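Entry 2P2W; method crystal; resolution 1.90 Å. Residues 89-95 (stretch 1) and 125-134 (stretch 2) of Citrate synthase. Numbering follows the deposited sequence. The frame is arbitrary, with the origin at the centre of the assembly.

Stretch 1 89-95: HYIDVLK
Stretch 2 125-134: ILAYYYRYSK

What forms the apolar centre of the contact? Helical segments 90-95 and 125-133 meet through branched aliphatic and tyrosine side chains, and no hydrogen bond crosses between them. Val93 (chi1 172°, t) points its CA-to-CB bond toward the second helix: CG1 lies 3.7 Å from Ile125 CG2, and CG2 sits over one face of the Tyr129 ring, 3.6 Å from its centroid and only 4° off the ring normal, a CH-pi contact. Leu94 (m, t) starts sideways but ends nearer, setting its CD2 3.8 Å from Ile125 CG2 and its CG 3.8 Å from Leu126 CD2. Ile125 and Leu126 are both m, t. Val93, Leu94, Ile125 and Leu126 are buried, and their apolar side chains, with no polar group to satisfy, suit that place.

How are the backbones placed to allow this? Both stretches are helical, with phi/psi near -60/-45 through most of their length, and their N-to-C directions make an angle of 119°, with the axes 10.0 Å apart at closest approach. The register is set by Tyr90 CA to Leu126 CA at 6.8 Å and Leu94 CA to Ile125 CA at 6.7 Å. Together the stretches bury 443 Å², both sides summed.

Why does Tyr90 have more of its surface covered than any other residue here? Its long ring (chi1 -75°, m; chi2 -85°) leaves the backbone sideways and then reaches in as a knob among Leu126, Tyr129, Tyr130 and Ser133. Tyr90 CD1 is 3.9 Å from Leu126 CD2, and Tyr90 CE1 is 3.5 Å from Tyr129 CD2. The edge of Tyr129 (t, chi2 81°) is directed at the face of Tyr90 in an offset edge-to-face pair, centroids 5.5 Å apart and planes at 88°. Tyr129 thus offers a face to Val93 and an edge to Tyr90.

What happens at the polar edge? The Tyr90 hydroxyl rests against the second helix, with OH 3.2 Å from Tyr130 CA and 3.8 Å from Ser133 OG, contacts without a hydrogen bond between the stretches. Ser133 (p) instead turns to its own helix, its OG lying 2.9 Å from Tyr129 O and 2.8 Å from Tyr130 O. Beyond it Lys134 leaves helical phi/psi (-103/13), and its NZ donates to Tyr130 OH at 3.0 Å. At the start of the first helix, His89 (t, chi2 -78°) points away and caps it: Ile91 N donates to His89 ND1 at 3.0 Å.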

# COMPACT_ATOMS: atom_id res chain seq x y z
N HIS A 89 -6.06 2.51 15.75
CA HIS A 89 -6.93 1.57 15.05
C HIS A 89 -6.05 0.33 14.84
O HIS A 89 -4.86 0.46 14.54
CB HIS A 89 -7.37 2.16 13.70
CG HIS A 89 -8.37 1.32 12.96
ND1 HIS A 89 -8.01 0.18 12.26
CD2 HIS A 89 -9.70 1.46 12.80
CE1 HIS A 89 -9.09 -0.34 11.70
NE2 HIS A 89 -10.13 0.41 12.01
N TYR A 90 -6.62 -0.85 15.01
CA TYR A 90 -5.84 -2.08 14.87
C TYR A 90 -5.14 -2.30 13.53
O TYR A 90 -4.05 -2.88 13.49
CB TYR A 90 -6.72 -3.29 15.23
CG TYR A 90 -6.92 -3.40 16.73
CD1 TYR A 90 -5.98 -4.05 17.53
CD2 TYR A 90 -8.01 -2.79 17.35
CE1 TYR A 90 -6.12 -4.09 18.92
CE2 TYR A 90 -8.15 -2.82 18.74
CZ TYR A 90 -7.20 -3.47 19.51
OH TYR A 90 -7.33 -3.50 20.89
N ILE A 91 -5.73 -1.83 12.43
CA ILE A 91 -5.08 -1.98 11.13
C ILE A 91 -3.76 -1.21 11.16
O ILE A 91 -2.74 -1.67 10.63
CB ILE A 91 -5.96 -1.44 9.97
CG1 ILE A 91 -7.12 -2.41 9.69
CG2 ILE A 91 -5.11 -1.24 8.71
CD1 ILE A 91 -6.69 -3.77 9.13
N ASP A 92 -3.78 -0.03 11.78
CA ASP A 92 -2.58 0.80 11.87
C ASP A 92 -1.54 0.14 12.77
O ASP A 92 -0.33 0.23 12.51
CB ASP A 92 -2.91 2.20 12.39
CG ASP A 92 -3.68 3.03 11.38
OD1 ASP A 92 -3.61 2.69 10.18
OD2 ASP A 92 -4.34 4.01 11.77
N VAL A 93 -2.00 -0.52 13.82
CA VAL A 93 -1.12 -1.22 14.75
C VAL A 93 -0.34 -2.28 13.97
O VAL A 93 0.87 -2.43 14.13
CB VAL A 93 -1.92 -1.89 15.89
CG1 VAL A 93 -1.02 -2.78 16.72
CG2 VAL A 93 -2.55 -0.81 16.77
N LEU A 94 -1.05 -3.01 13.11
CA LEU A 94 -0.43 -4.04 12.28
C LEU A 94 0.64 -3.42 11.37
O LEU A 94 1.73 -3.98 11.23
CB LEU A 94 -1.49 -4.75 11.43
CG LEU A 94 -2.39 -5.76 12.16
CD1 LEU A 94 -3.53 -6.19 11.25
CD2 LEU A 94 -1.56 -6.95 12.59
N LYS A 95 0.33 -2.28 10.76
CA LYS A 95 1.29 -1.61 9.88
C LYS A 95 2.59 -1.33 10.62
O LYS A 95 3.69 -1.62 10.12
CB LYS A 95 0.74 -0.27 9.39
CG LYS A 95 -0.40 -0.33 8.40
CD LYS A 95 -0.84 1.09 8.11
CE LYS A 95 -2.22 1.15 7.49
NZ LYS A 95 -2.67 2.56 7.42
N ILE A 125 0.19 -9.64 17.60
CA ILE A 125 0.22 -8.19 17.50
C ILE A 125 -1.11 -7.62 18.00
O ILE A 125 -1.13 -6.71 18.83
CB ILE A 125 0.44 -7.73 16.04
CG1 ILE A 125 1.87 -8.06 15.60
CG2 ILE A 125 0.18 -6.23 15.91
CD1 ILE A 125 2.12 -7.83 14.12
N LEU A 126 -2.21 -8.18 17.51
CA LEU A 126 -3.54 -7.72 17.90
C LEU A 126 -3.84 -7.96 19.38
O LEU A 126 -4.32 -7.06 20.07
CB LEU A 126 -4.61 -8.41 17.05
CG LEU A 126 -4.51 -8.22 15.53
CD1 LEU A 126 -5.72 -8.87 14.86
CD2 LEU A 126 -4.44 -6.74 15.19
N ALA A 127 -3.58 -9.17 19.86
CA ALA A 127 -3.85 -9.50 21.25
C ALA A 127 -3.02 -8.65 22.21
O ALA A 127 -3.55 -8.11 23.18
CB ALA A 127 -3.60 -10.98 21.50
N TYR A 128 -1.73 -8.52 21.92
CA TYR A 128 -0.85 -7.72 22.77
C TYR A 128 -1.30 -6.27 22.86
O TYR A 128 -1.30 -5.68 23.94
CB TYR A 128 0.58 -7.74 22.24
CG TYR A 128 1.41 -8.95 22.64
CD1 TYR A 128 0.82 -10.08 23.22
CD2 TYR A 128 2.79 -8.96 22.43
CE1 TYR A 128 1.59 -11.19 23.57
CE2 TYR A 128 3.56 -10.06 22.77
CZ TYR A 128 2.96 -11.17 23.34
OH TYR A 128 3.74 -12.26 23.66
N TYR A 129 -1.68 -5.68 21.72
CA TYR A 129 -2.11 -4.29 21.74
C TYR A 129 -3.43 -4.15 22.49
O TYR A 129 -3.66 -3.15 23.17
CB TYR A 129 -2.25 -3.74 20.31
CG TYR A 129 -2.54 -2.26 20.30
CD1 TYR A 129 -1.51 -1.32 20.47
CD2 TYR A 129 -3.85 -1.79 20.22
CE1 TYR A 129 -1.79 0.04 20.56
CE2 TYR A 129 -4.13 -0.43 20.30
CZ TYR A 129 -3.10 0.48 20.48
OH TYR A 129 -3.39 1.82 20.57
N TYR A 130 -4.29 -5.15 22.36
CA TYR A 130 -5.57 -5.15 23.05
C TYR A 130 -5.34 -5.12 24.56
O TYR A 130 -5.89 -4.26 25.26
CB TYR A 130 -6.36 -6.40 22.67
CG TYR A 130 -7.68 -6.53 23.37
CD1 TYR A 130 -8.72 -5.63 23.12
CD2 TYR A 130 -7.91 -7.57 24.28
CE1 TYR A 130 -9.95 -5.76 23.76
CE2 TYR A 130 -9.14 -7.70 24.91
CZ TYR A 130 -10.16 -6.80 24.65
OH TYR A 130 -11.37 -6.93 25.28
N ARG A 131 -4.53 -6.05 25.05
CA ARG A 131 -4.23 -6.14 26.48
C ARG A 131 -3.56 -4.86 26.96
O ARG A 131 -3.94 -4.30 28.00
CB ARG A 131 -3.30 -7.32 26.75
CG ARG A 131 -3.83 -8.66 26.28
CD ARG A 131 -5.01 -9.15 27.12
NE ARG A 131 -4.61 -9.47 28.48
CZ ARG A 131 -5.41 -10.05 29.37
NH1 ARG A 131 -6.66 -10.37 29.04
NH2 ARG A 131 -4.98 -10.30 30.60
N TYR A 132 -2.57 -4.40 26.20
CA TYR A 132 -1.84 -3.18 26.53
C TYR A 132 -2.76 -1.97 26.60
O TYR A 132 -2.77 -1.24 27.60
CB TYR A 132 -0.75 -2.93 25.48
CG TYR A 132 -0.19 -1.53 25.49
CD1 TYR A 132 0.54 -1.06 26.59
CD2 TYR A 132 -0.39 -0.67 24.41
CE1 TYR A 132 1.05 0.24 26.60
CE2 TYR A 132 0.11 0.63 24.42
CZ TYR A 132 0.84 1.08 25.51
OH TYR A 132 1.34 2.36 25.52
N SER A 133 -3.54 -1.75 25.55
CA SER A 133 -4.44 -0.61 25.50
C SER A 133 -5.44 -0.58 26.66
O SER A 133 -5.93 0.48 27.04
CB SER A 133 -5.20 -0.59 24.16
OG SER A 133 -6.02 -1.73 24.02
N LYS A 134 -5.73 -1.74 27.22
CA LYS A 134 -6.67 -1.82 28.33
C LYS A 134 -5.99 -1.99 29.69
O LYS A 134 -6.65 -2.30 30.69
CB LYS A 134 -7.67 -2.96 28.09
CG LYS A 134 -8.59 -2.68 26.92
CD LYS A 134 -9.71 -3.69 26.80
CE LYS A 134 -10.90 -3.07 26.09
NZ LYS A 134 -12.03 -4.03 25.92